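Local coordinates for protein MgGH51 (Meripilus giganteus, PDB 6ZPV) that hydrolyses terminal alpha-L-arabinofuranosyl residues as a family GH51 alpha-L-arabinofuranosidase (EC 3.2.1.55), probably acting on arabinose-containing plant polysaccharides, at residues L343-G349 and I377-T382; L271-L275 and Q315-V319; V289-Y293 and R362-F366. All blocks are in the same frame, centred on the assembly; numbering follows the deposited sequence.

From the N terminus, helix 271-281 comes first and carries L271-L275. Strand 284-289 and its following loop, V289-Y293, open contact 3. Contact 2 then closes at Q315-V319 on helix 306-320, so contacts 2 and 3 cross. Contact 1 opens only afterwards, at L343-G349. R362-F366 on helix 359-373 closes contact 3, and I377-T382 closes contact 1, so these two also cross. None of the three nests inside another. Contact 1 pairs two neighbouring barrel strands, contact 2 joins two outer helices, and contact 3 ties the loop after strand 284-289 to helix 359-373, the helix that follows strand 345-348. I316 of the helix in contact 2 packs on L343, V346 and I377 of contact 1.

Contact 1. Residues L343-G349 and I377-T382; sequences LRFVEVG and IRFIAT. With SO4 (sulfate ion), chain R.
This is the strand pairing of a right-handed beta-alpha-beta unit in the (beta/alpha)8 barrel expected of GH51. Strands 345-348 and 378-381 are joined through helix 359-373. They run parallel, with axes 4.6 Å apart at closest approach and a crossing angle of -31°. F345 pairs with R378, V346 with F379 and E347 with I380, at CA-CA distances of 4.9, 5.0 and 4.6 Å. The gap then opens to 6.7 Å between the CA atoms of G349 and T382. Four backbone hydrogen bonds zigzag across: R378 N to R344 O (2.9 Å), V346 N to R378 O (3.1 Å), I380 N to V346 O (2.8 Å) and V348 N to I380 O (3.0 Å). Both strands are extended.

F345 (m), R378 (t), E347 (t) and I380 (m) point to one face. The end of R378 leads away, and its NE bonds S396 OG. F345 CB lies 4.2 Å from I380 CD1, and E347 OE1 makes a salt bridge to R226. V346 (t) and F379 (m) share the other, helix-covered face, with V346 CB 3.6 Å from F379 CE1. I377 CD1 meets L343 CD2 at 3.9 Å. T382 CG2 sits 3.3 Å from V348 O. R344 bonds a sulfate, probably from the crystallisation liquor: NH1 to O1 at 3.0 Å and NH2 to O2 at 3.3 Å. Its NE pairs with E284.

The polar bonding between the strands is thus carried by the backbone. Their side chains add apolar contacts, while the charged ends of R344, E347 and R378 find partners outside them.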
loop_
_atom_site.group_PDB
_atom_site.type_symbol
_atom_site.label_atom_id
_atom_site.label_comp_id
_atom_site.label_asym_id
_atom_site.label_seq_id
_atom_site.Cartn_x
_atom_site.Cartn_y
_atom_site.Cartn_z
ATOM N N LEU A 343 -11.818 2.433 -14.275
ATOM C CA LEU A 343 -11.154 1.096 -14.236
ATOM C C LEU A 343 -10.842 0.689 -15.674
ATOM O O LEU A 343 -11.737 0.372 -16.441
ATOM C CB LEU A 343 -12.033 0.040 -13.575
ATOM C CG LEU A 343 -11.456 -1.350 -13.531
ATOM C CD1 LEU A 343 -10.234 -1.466 -12.649
ATOM C CD2 LEU A 343 -12.518 -2.363 -13.096
ATOM N N ARG A 344 -9.562 0.682 -16.032
ATOM C CA ARG A 344 -9.108 0.335 -17.371
ATOM C C ARG A 344 -8.367 -0.989 -17.409
ATOM O O ARG A 344 -8.173 -1.518 -18.522
ATOM C CB ARG A 344 -8.210 1.438 -17.960
ATOM C CG ARG A 344 -8.899 2.789 -18.064
ATOM C CD ARG A 344 -8.182 3.719 -18.991
ATOM N NE ARG A 344 -6.871 4.080 -18.551
ATOM C CZ ARG A 344 -5.859 4.569 -19.287
ATOM N NH1 ARG A 344 -4.726 4.923 -18.722
ATOM N NH2 ARG A 344 -5.975 4.690 -20.587
ATOM N N PHE A 345 -7.876 -1.472 -16.270
ATOM C CA PHE A 345 -6.921 -2.597 -16.208
ATOM C C PHE A 345 -7.352 -3.547 -15.065
ATOM O O PHE A 345 -7.514 -3.090 -13.941
ATOM C CB PHE A 345 -5.522 -2.069 -15.878
ATOM C CG PHE A 345 -4.953 -1.070 -16.850
ATOM C CD1 PHE A 345 -4.575 -1.450 -18.118
ATOM C CD2 PHE A 345 -4.910 0.253 -16.510
ATOM C CE1 PHE A 345 -4.073 -0.509 -19.001
ATOM C CE2 PHE A 345 -4.469 1.197 -17.438
ATOM C CZ PHE A 345 -4.031 0.816 -18.666
ATOM N N VAL A 346 -7.422 -4.830 -15.388
ATOM C CA VAL A 346 -7.699 -5.877 -14.412
ATOM C C VAL A 346 -6.639 -6.961 -14.552
ATOM O O VAL A 346 -6.363 -7.411 -15.700
ATOM C CB VAL A 346 -9.127 -6.459 -14.514
ATOM C CG1 VAL A 346 -9.267 -7.753 -13.743
ATOM C CG2 VAL A 346 -10.137 -5.406 -14.097
ATOM N N GLU A 347 -6.056 -7.358 -13.422
ATOM C CA GLU A 347 -5.030 -8.408 -13.421
ATOM C C GLU A 347 -5.660 -9.728 -12.978
ATOM O O GLU A 347 -6.396 -9.778 -11.977
ATOM C CB GLU A 347 -3.862 -7.979 -12.505
ATOM C CG GLU A 347 -2.684 -8.934 -12.537
ATOM C CD GLU A 347 -1.386 -8.341 -12.050
ATOM O OE1 GLU A 347 -1.372 -7.164 -11.665
ATOM O OE2 GLU A 347 -0.351 -9.117 -12.072
ATOM N N VAL A 348 -5.375 -10.803 -13.728
ATOM C CA VAL A 348 -6.063 -12.089 -13.508
ATOM C C VAL A 348 -5.144 -12.947 -12.632
ATOM O O VAL A 348 -4.203 -13.612 -13.137
ATOM C CB VAL A 348 -6.428 -12.722 -14.852
ATOM C CG1 VAL A 348 -7.100 -14.079 -14.649
ATOM C CG2 VAL A 348 -7.312 -11.774 -15.644
ATOM N N GLY A 349 -5.396 -12.948 -11.324
ATOM C CA GLY A 349 -4.570 -13.714 -10.394
ATOM C C GLY A 349 -3.340 -12.935 -9.923
ATOM O O GLY A 349 -3.256 -11.711 -10.107
ATOM N N ILE A 377 -12.177 -3.272 -20.906
ATOM C CA ILE A 377 -11.101 -3.491 -19.917
ATOM C C ILE A 377 -9.932 -4.254 -20.526
ATOM O O ILE A 377 -10.152 -5.134 -21.343
ATOM C CB ILE A 377 -11.630 -4.184 -18.665
ATOM C CG1 ILE A 377 -12.590 -3.233 -17.942
ATOM C CG2 ILE A 377 -10.502 -4.644 -17.751
ATOM C CD1 ILE A 377 -13.185 -3.851 -16.678
ATOM N N ARG A 378 -8.712 -3.868 -20.185
ATOM C CA ARG A 378 -7.533 -4.609 -20.612
ATOM C C ARG A 378 -7.121 -5.585 -19.511
ATOM O O ARG A 378 -6.842 -5.182 -18.382
ATOM C CB ARG A 378 -6.378 -3.664 -20.954
ATOM C CG ARG A 378 -5.229 -4.297 -21.709
ATOM C CD ARG A 378 -4.058 -3.346 -21.931
ATOM N NE ARG A 378 -3.111 -3.820 -22.935
ATOM C CZ ARG A 378 -2.967 -3.342 -24.155
ATOM N NH1 ARG A 378 -3.799 -2.424 -24.645
ATOM N NH2 ARG A 378 -2.010 -3.883 -24.946
ATOM N N PHE A 379 -7.084 -6.868 -19.830
ATOM C CA PHE A 379 -6.774 -7.928 -18.869
ATOM C C PHE A 379 -5.306 -8.297 -18.916
ATOM O O PHE A 379 -4.731 -8.546 -19.994
ATOM C CB PHE A 379 -7.682 -9.149 -19.075
ATOM C CG PHE A 379 -9.124 -8.835 -18.710
ATOM C CD1 PHE A 379 -9.526 -8.904 -17.376
ATOM C CD2 PHE A 379 -10.024 -8.370 -19.641
ATOM C CE1 PHE A 379 -10.810 -8.541 -16.993
ATOM C CE2 PHE A 379 -11.293 -7.974 -19.254
ATOM C CZ PHE A 379 -11.686 -8.047 -17.940
ATOM N N ILE A 380 -4.685 -8.405 -17.743
ATOM C CA ILE A 380 -3.226 -8.636 -17.609
ATOM C C ILE A 380 -2.985 -10.057 -17.098
ATOM O O ILE A 380 -3.515 -10.439 -16.031
ATOM C CB ILE A 380 -2.618 -7.602 -16.647
ATOM C CG1 ILE A 380 -2.939 -6.162 -17.016
ATOM C CG2 ILE A 380 -1.152 -7.843 -16.526
ATOM C CD1 ILE A 380 -2.737 -5.169 -15.933
ATOM N N ALA A 381 -2.158 -10.813 -17.823
ATOM C CA ALA A 381 -1.765 -12.176 -17.474
ATOM C C ALA A 381 -0.562 -12.151 -16.513
ATOM O O ALA A 381 0.293 -11.249 -16.599
ATOM C CB ALA A 381 -1.469 -12.946 -18.732
ATOM N N THR A 382 -0.461 -13.213 -15.699
ATOM C CA THR A 382 0.541 -13.232 -14.649
ATOM C C THR A 382 1.529 -14.383 -14.750
ATOM O O THR A 382 2.462 -14.472 -13.929
ATOM C CB THR A 382 -0.152 -13.310 -13.274
ATOM O OG1 THR A 382 -0.677 -14.629 -13.179
ATOM C CG2 THR A 382 -1.187 -12.235 -13.069
HETATM S S SO4 R . -2.376 6.330 -21.508
HETATM O O1 SO4 R . -2.238 5.984 -20.079
HETATM O O2 SO4 R . -3.711 6.624 -21.932
HETATM O O3 SO4 R . -1.892 5.129 -22.291
HETATM O O4 SO4 R . -1.408 7.389 -21.750
#

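Contact 2. Residues L271-L275 and Q315-V319; sequences LLEYL and QINFV
F318 puts its ring among three leucines of the other helix, L271, L272 and L275. Its chi1 is t (-178°) and chi2 is 81°, and its CA-to-CB bond points toward them. L271 CD2 comes closest, 3.6 Å from F318 CD2. L272 CD1 lies 4.1 Å from F318 CE2. L275 CD1 lies 4.2 Å from the same F318 CE2 and meets the ring at its edge.

Both segments are helical. L275 N bonds L271 O at 3.0 Å, and V319 N makes a weak bond to Q315 O at 3.4 Å. The short axes pass 11.4 Å apart at closest approach and cross at -45°. The nearest CA atoms are those of L275 and V319, 7.8 Å apart. The wide spacing leaves room for the ring and the leucines between the backbones.

The helices belong to the outer layer of the (beta/alpha)8 barrel. Helix 271-281 leads into strand 284-289, and helix 306-320 comes after that strand. The contact therefore joins the helices before and after one barrel strand. V319, with chi1 t, fills the space beside F318: its CG1 lies 3.9 Å from L275 CD2, and its CG2 is 4.3 Å from L271 CD2. The leucine rotamers differ. L271 and L272 are t,p, whereas L275 is m,t.

At the N-terminal end of its segment, Q315 adds an aliphatic contact, its CG 4.2 Å from L271 CD2. The amide end of Q315 bonds A288 O through NE2. The interface itself is apolar. F318 also touches P328 and L331 of helix 327-334.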
loop_
_atom_site.group_PDB
_atom_site.type_symbol
_atom_site.label_atom_id
_atom_site.label_comp_id
_atom_site.label_asym_id
_atom_site.label_seq_id
_atom_site.Cartn_x
_atom_site.Cartn_y
_atom_site.Cartn_z
ATOM N N LEU A 271 -12.819 -2.421 -0.553
ATOM C CA LEU A 271 -12.835 -1.972 -1.956
ATOM C C LEU A 271 -13.254 -0.505 -2.059
ATOM O O LEU A 271 -12.650 0.223 -2.878
ATOM C CB LEU A 271 -13.706 -2.917 -2.783
ATOM C CG LEU A 271 -13.776 -2.643 -4.283
ATOM C CD1 LEU A 271 -12.394 -2.511 -4.930
ATOM C CD2 LEU A 271 -14.537 -3.736 -4.992
ATOM N N LEU A 272 -14.304 -0.054 -1.343
ATOM C CA LEU A 272 -14.709 1.343 -1.530
ATOM C C LEU A 272 -13.657 2.292 -0.966
ATOM O O LEU A 272 -13.501 3.406 -1.518
ATOM C CB LEU A 272 -16.080 1.610 -0.933
ATOM C CG LEU A 272 -16.719 2.925 -1.299
ATOM C CD1 LEU A 272 -16.916 3.102 -2.805
ATOM C CD2 LEU A 272 -18.062 3.074 -0.608
ATOM N N GLU A 273 -12.994 1.959 0.129
ATOM C CA GLU A 273 -11.941 2.837 0.673
ATOM C C GLU A 273 -10.787 2.969 -0.316
ATOM O O GLU A 273 -10.248 4.073 -0.521
ATOM C CB GLU A 273 -11.473 2.363 2.030
ATOM C CG GLU A 273 -12.529 2.432 3.148
ATOM C CD GLU A 273 -13.576 1.348 3.175
ATOM O OE1 GLU A 273 -13.271 0.262 2.606
ATOM O OE2 GLU A 273 -14.638 1.537 3.777
ATOM N N TYR A 274 -10.403 1.862 -0.958
ATOM C CA TYR A 274 -9.385 1.929 -2.025
ATOM C C TYR A 274 -9.842 2.894 -3.131
ATOM O O TYR A 274 -9.088 3.786 -3.523
ATOM C CB TYR A 274 -9.111 0.513 -2.591
ATOM C CG TYR A 274 -8.279 -0.424 -1.777
ATOM C CD1 TYR A 274 -6.923 -0.180 -1.602
ATOM C CD2 TYR A 274 -8.786 -1.613 -1.260
ATOM C CE1 TYR A 274 -6.083 -1.089 -0.962
ATOM C CE2 TYR A 274 -7.972 -2.508 -0.591
ATOM C CZ TYR A 274 -6.621 -2.248 -0.435
ATOM O OH TYR A 274 -5.750 -3.143 0.152
ATOM N N LEU A 275 -11.038 2.652 -3.653
ATOM C CA LEU A 275 -11.502 3.444 -4.787
ATOM C C LEU A 275 -11.617 4.935 -4.461
ATOM O O LEU A 275 -11.225 5.772 -5.301
ATOM C CB LEU A 275 -12.850 2.901 -5.291
ATOM C CG LEU A 275 -12.816 1.474 -5.832
ATOM C CD1 LEU A 275 -14.211 0.928 -6.025
ATOM C CD2 LEU A 275 -12.029 1.415 -7.132
ATOM N N GLN A 315 -17.328 -8.089 -8.532
ATOM C CA GLN A 315 -16.311 -7.130 -8.069
ATOM C C GLN A 315 -16.147 -5.954 -9.035
ATOM O O GLN A 315 -16.102 -4.806 -8.632
ATOM C CB GLN A 315 -14.994 -7.915 -7.900
ATOM C CG GLN A 315 -13.833 -7.069 -7.392
ATOM C CD GLN A 315 -12.565 -7.882 -7.265
ATOM O OE1 GLN A 315 -12.614 -9.096 -7.027
ATOM N NE2 GLN A 315 -11.391 -7.207 -7.404
ATOM N N ILE A 316 -16.051 -6.289 -10.313
ATOM C CA ILE A 316 -15.898 -5.248 -11.341
ATOM C C ILE A 316 -17.170 -4.397 -11.446
ATOM O O ILE A 316 -17.091 -3.150 -11.532
ATOM C CB ILE A 316 -15.466 -5.857 -12.676
ATOM C CG1 ILE A 316 -14.080 -6.493 -12.561
ATOM C CG2 ILE A 316 -15.534 -4.803 -13.785
ATOM C CD1 ILE A 316 -13.696 -7.421 -13.695
ATOM N N ASN A 317 -18.341 -5.026 -11.376
ATOM C CA ASN A 317 -19.591 -4.240 -11.403
ATOM C C ASN A 317 -19.675 -3.288 -10.222
ATOM O O ASN A 317 -20.204 -2.186 -10.360
ATOM C CB ASN A 317 -20.820 -5.163 -11.456
ATOM C CG ASN A 317 -21.136 -5.643 -12.864
ATOM O OD1 ASN A 317 -20.774 -4.939 -13.815
ATOM N ND2 ASN A 317 -21.815 -6.798 -12.930
ATOM N N PHE A 318 -19.189 -3.659 -9.049
ATOM C CA PHE A 318 -19.161 -2.732 -7.922
ATOM C C PHE A 318 -18.408 -1.463 -8.353
ATOM O O PHE A 318 -18.811 -0.340 -7.973
ATOM C CB PHE A 318 -18.519 -3.353 -6.681
ATOM C CG PHE A 318 -18.535 -2.415 -5.499
ATOM C CD1 PHE A 318 -19.666 -2.284 -4.722
ATOM C CD2 PHE A 318 -17.434 -1.608 -5.191
ATOM C CE1 PHE A 318 -19.718 -1.443 -3.638
ATOM C CE2 PHE A 318 -17.475 -0.763 -4.081
ATOM C CZ PHE A 318 -18.622 -0.682 -3.316
ATOM N N VAL A 319 -17.287 -1.599 -9.039
ATOM C CA VAL A 319 -16.416 -0.472 -9.431
ATOM C C VAL A 319 -17.096 0.390 -10.484
ATOM O O VAL A 319 -17.102 1.638 -10.359
ATOM C CB VAL A 319 -15.035 -0.967 -9.879
ATOM C CG1 VAL A 319 -14.157 0.231 -10.166
ATOM C CG2 VAL A 319 -14.381 -1.884 -8.859
#

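Contact 3. Residues V289-Y293 and R362-F366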
loop_
_atom_site.group_PDB
_atom_site.type_symbol
_atom_site.label_atom_id
_atom_site.label_comp_id
_atom_site.label_asym_id
_atom_site.label_seq_id
_atom_site.Cartn_x
_atom_site.Cartn_y
_atom_site.Cartn_z
ATOM N N VAL A 289 -8.136 -9.641 -9.653
ATOM C CA VAL A 289 -9.201 -10.583 -9.296
ATOM C C VAL A 289 -8.574 -11.934 -8.987
ATOM O O VAL A 289 -7.639 -12.383 -9.643
ATOM C CB VAL A 289 -10.294 -10.705 -10.370
ATOM C CG1 VAL A 289 -11.031 -9.402 -10.518
ATOM C CG2 VAL A 289 -9.783 -11.188 -11.729
ATOM N N TRP A 290 -9.146 -12.607 -7.987
ATOM C CA TRP A 290 -8.754 -13.976 -7.649
ATOM C C TRP A 290 -9.096 -14.895 -8.812
ATOM O O TRP A 290 -10.168 -14.749 -9.443
ATOM C CB TRP A 290 -9.479 -14.376 -6.354
ATOM C CG TRP A 290 -8.906 -15.644 -5.771
ATOM C CD1 TRP A 290 -7.799 -15.710 -4.965
ATOM C CD2 TRP A 290 -9.374 -16.987 -5.898
ATOM N NE1 TRP A 290 -7.523 -16.995 -4.613
ATOM C CE2 TRP A 290 -8.489 -17.806 -5.169
ATOM C CE3 TRP A 290 -10.508 -17.580 -6.477
ATOM C CZ2 TRP A 290 -8.675 -19.187 -5.016
ATOM C CZ3 TRP A 290 -10.721 -18.933 -6.346
ATOM C CH2 TRP A 290 -9.811 -19.739 -5.603
ATOM N N ALA A 291 -8.207 -15.851 -9.102
ATOM C CA ALA A 291 -8.281 -16.588 -10.387
ATOM C C ALA A 291 -8.242 -18.098 -10.208
ATOM O O ALA A 291 -7.896 -18.794 -11.158
ATOM C CB ALA A 291 -7.210 -16.100 -11.332
ATOM N N GLY A 292 -8.657 -18.611 -9.075
ATOM C CA GLY A 292 -8.771 -20.074 -8.902
ATOM C C GLY A 292 -7.553 -20.770 -8.366
ATOM O O GLY A 292 -7.483 -22.001 -8.416
ATOM N N TYR A 293 -6.578 -20.042 -7.837
ATOM C CA TYR A 293 -5.352 -20.584 -7.212
ATOM C C TYR A 293 -5.096 -19.938 -5.877
ATOM O O TYR A 293 -5.279 -18.712 -5.734
ATOM C CB TYR A 293 -4.140 -20.419 -8.163
ATOM C CG TYR A 293 -2.871 -20.983 -7.605
ATOM C CD1 TYR A 293 -2.667 -22.345 -7.548
ATOM C CD2 TYR A 293 -1.856 -20.175 -7.143
ATOM C CE1 TYR A 293 -1.505 -22.866 -7.011
ATOM C CE2 TYR A 293 -0.680 -20.683 -6.639
ATOM C CZ TYR A 293 -0.497 -22.042 -6.538
ATOM O OH TYR A 293 0.651 -22.603 -6.077
ATOM N N ARG A 362 -7.691 -21.515 -16.501
ATOM C CA ARG A 362 -8.191 -20.477 -15.598
ATOM C C ARG A 362 -8.236 -19.100 -16.321
ATOM O O ARG A 362 -9.289 -18.424 -16.310
ATOM C CB ARG A 362 -7.401 -20.421 -14.295
ATOM C CG ARG A 362 -7.504 -21.715 -13.504
ATOM C CD ARG A 362 -6.780 -21.692 -12.158
ATOM N NE ARG A 362 -5.324 -21.555 -12.254
ATOM C CZ ARG A 362 -4.563 -20.520 -11.922
ATOM N NH1 ARG A 362 -5.086 -19.357 -11.546
ATOM N NH2 ARG A 362 -3.258 -20.644 -11.938
ATOM N N TRP A 363 -7.118 -18.721 -16.910
ATOM C CA TRP A 363 -7.086 -17.520 -17.766
ATOM C C TRP A 363 -8.153 -17.617 -18.847
ATOM O O TRP A 363 -8.908 -16.645 -19.067
ATOM C CB TRP A 363 -5.689 -17.404 -18.422
ATOM C CG TRP A 363 -5.618 -16.382 -19.524
ATOM C CD1 TRP A 363 -5.799 -16.588 -20.851
ATOM C CD2 TRP A 363 -5.398 -14.967 -19.370
ATOM N NE1 TRP A 363 -5.736 -15.423 -21.538
ATOM C CE2 TRP A 363 -5.482 -14.412 -20.652
ATOM C CE3 TRP A 363 -5.174 -14.105 -18.282
ATOM C CZ2 TRP A 363 -5.321 -13.054 -20.895
ATOM C CZ3 TRP A 363 -5.023 -12.767 -18.523
ATOM C CH2 TRP A 363 -5.090 -12.242 -19.818
ATOM N N HIS A 364 -8.214 -18.704 -19.597
ATOM C CA HIS A 364 -9.191 -18.759 -20.692
ATOM C C HIS A 364 -10.601 -18.527 -20.163
ATOM O O HIS A 364 -11.355 -17.709 -20.739
ATOM C CB HIS A 364 -9.115 -20.105 -21.397
ATOM C CG HIS A 364 -10.165 -20.233 -22.466
ATOM N ND1 HIS A 364 -11.473 -20.615 -22.189
ATOM C CD2 HIS A 364 -10.132 -19.907 -23.761
ATOM C CE1 HIS A 364 -12.181 -20.586 -23.323
ATOM N NE2 HIS A 364 -11.413 -20.166 -24.249
ATOM N N ASP A 365 -10.965 -19.229 -19.114
ATOM C CA ASP A 365 -12.380 -19.170 -18.698
ATOM C C ASP A 365 -12.697 -17.813 -18.013
ATOM O O ASP A 365 -13.741 -17.244 -18.278
ATOM C CB ASP A 365 -12.734 -20.356 -17.798
ATOM C CG ASP A 365 -12.676 -21.707 -18.511
ATOM O OD1 ASP A 365 -12.424 -21.746 -19.738
ATOM O OD2 ASP A 365 -12.965 -22.709 -17.842
ATOM N N PHE A 366 -11.777 -17.320 -17.181
ATOM C CA PHE A 366 -11.990 -15.997 -16.592
ATOM C C PHE A 366 -12.025 -14.945 -17.644
ATOM O O PHE A 366 -12.958 -14.124 -17.621
ATOM C CB PHE A 366 -10.925 -15.671 -15.521
ATOM C CG PHE A 366 -11.218 -16.138 -14.116
ATOM C CD1 PHE A 366 -10.949 -17.446 -13.737
ATOM C CD2 PHE A 366 -11.793 -15.280 -13.222
ATOM C CE1 PHE A 366 -11.256 -17.874 -12.455
ATOM C CE2 PHE A 366 -12.111 -15.710 -11.930
ATOM C CZ PHE A 366 -11.827 -16.993 -11.552
#
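V289 ends strand 284-289. Its CA-to-CB bond points toward helix 359-373, but the side chain makes no contact with R362-F366. The CA-to-CB bond of W290 points away from that helix. The indole packs against R241 (cation-pi) and Y308, two residues that contact a bound glycan, probably N-linked, and its NE1 bonds E234 O. Its carbonyl faces the helix instead, with W290 O 3.3 Å from F366 CE2.

A291 makes the main contact. Its O accepts a hydrogen bond from R362 NH1 at 2.9 Å, with an N-H...O angle of 169°. Its CA sits over the face of the F366 ring, 4.1 Å from the centroid and 24° off the normal, a CH-pi contact. R362 and F366 lie one helical turn apart, with F366 N bonded to R362 O at 2.9 Å, so both can reach the same loop.

G292 follows with a positive phi of 91°. A CB there would lie only 3.2 Å from R362 CD and would also press on the A291 carbonyl O. Y293 then covers one face of the R362 guanidinium with its CB, 3.7 Å from NH1. A glycerol, probably from the crystallisation liquor, lies beside its side chain. The guanidinium is shared with the loop leading to helix 359-373: NH1 makes a salt bridge to D352, NE bonds S358 and NH2 bonds A355 O.

At the C-terminal end of the third (beta/alpha)8 barrel strand, this beta-to-alpha loop rests on the helix after the fourth. V289 pairs with strand 345-348, A291 packs on V348, and F366 also touches I309 of helix 306-320.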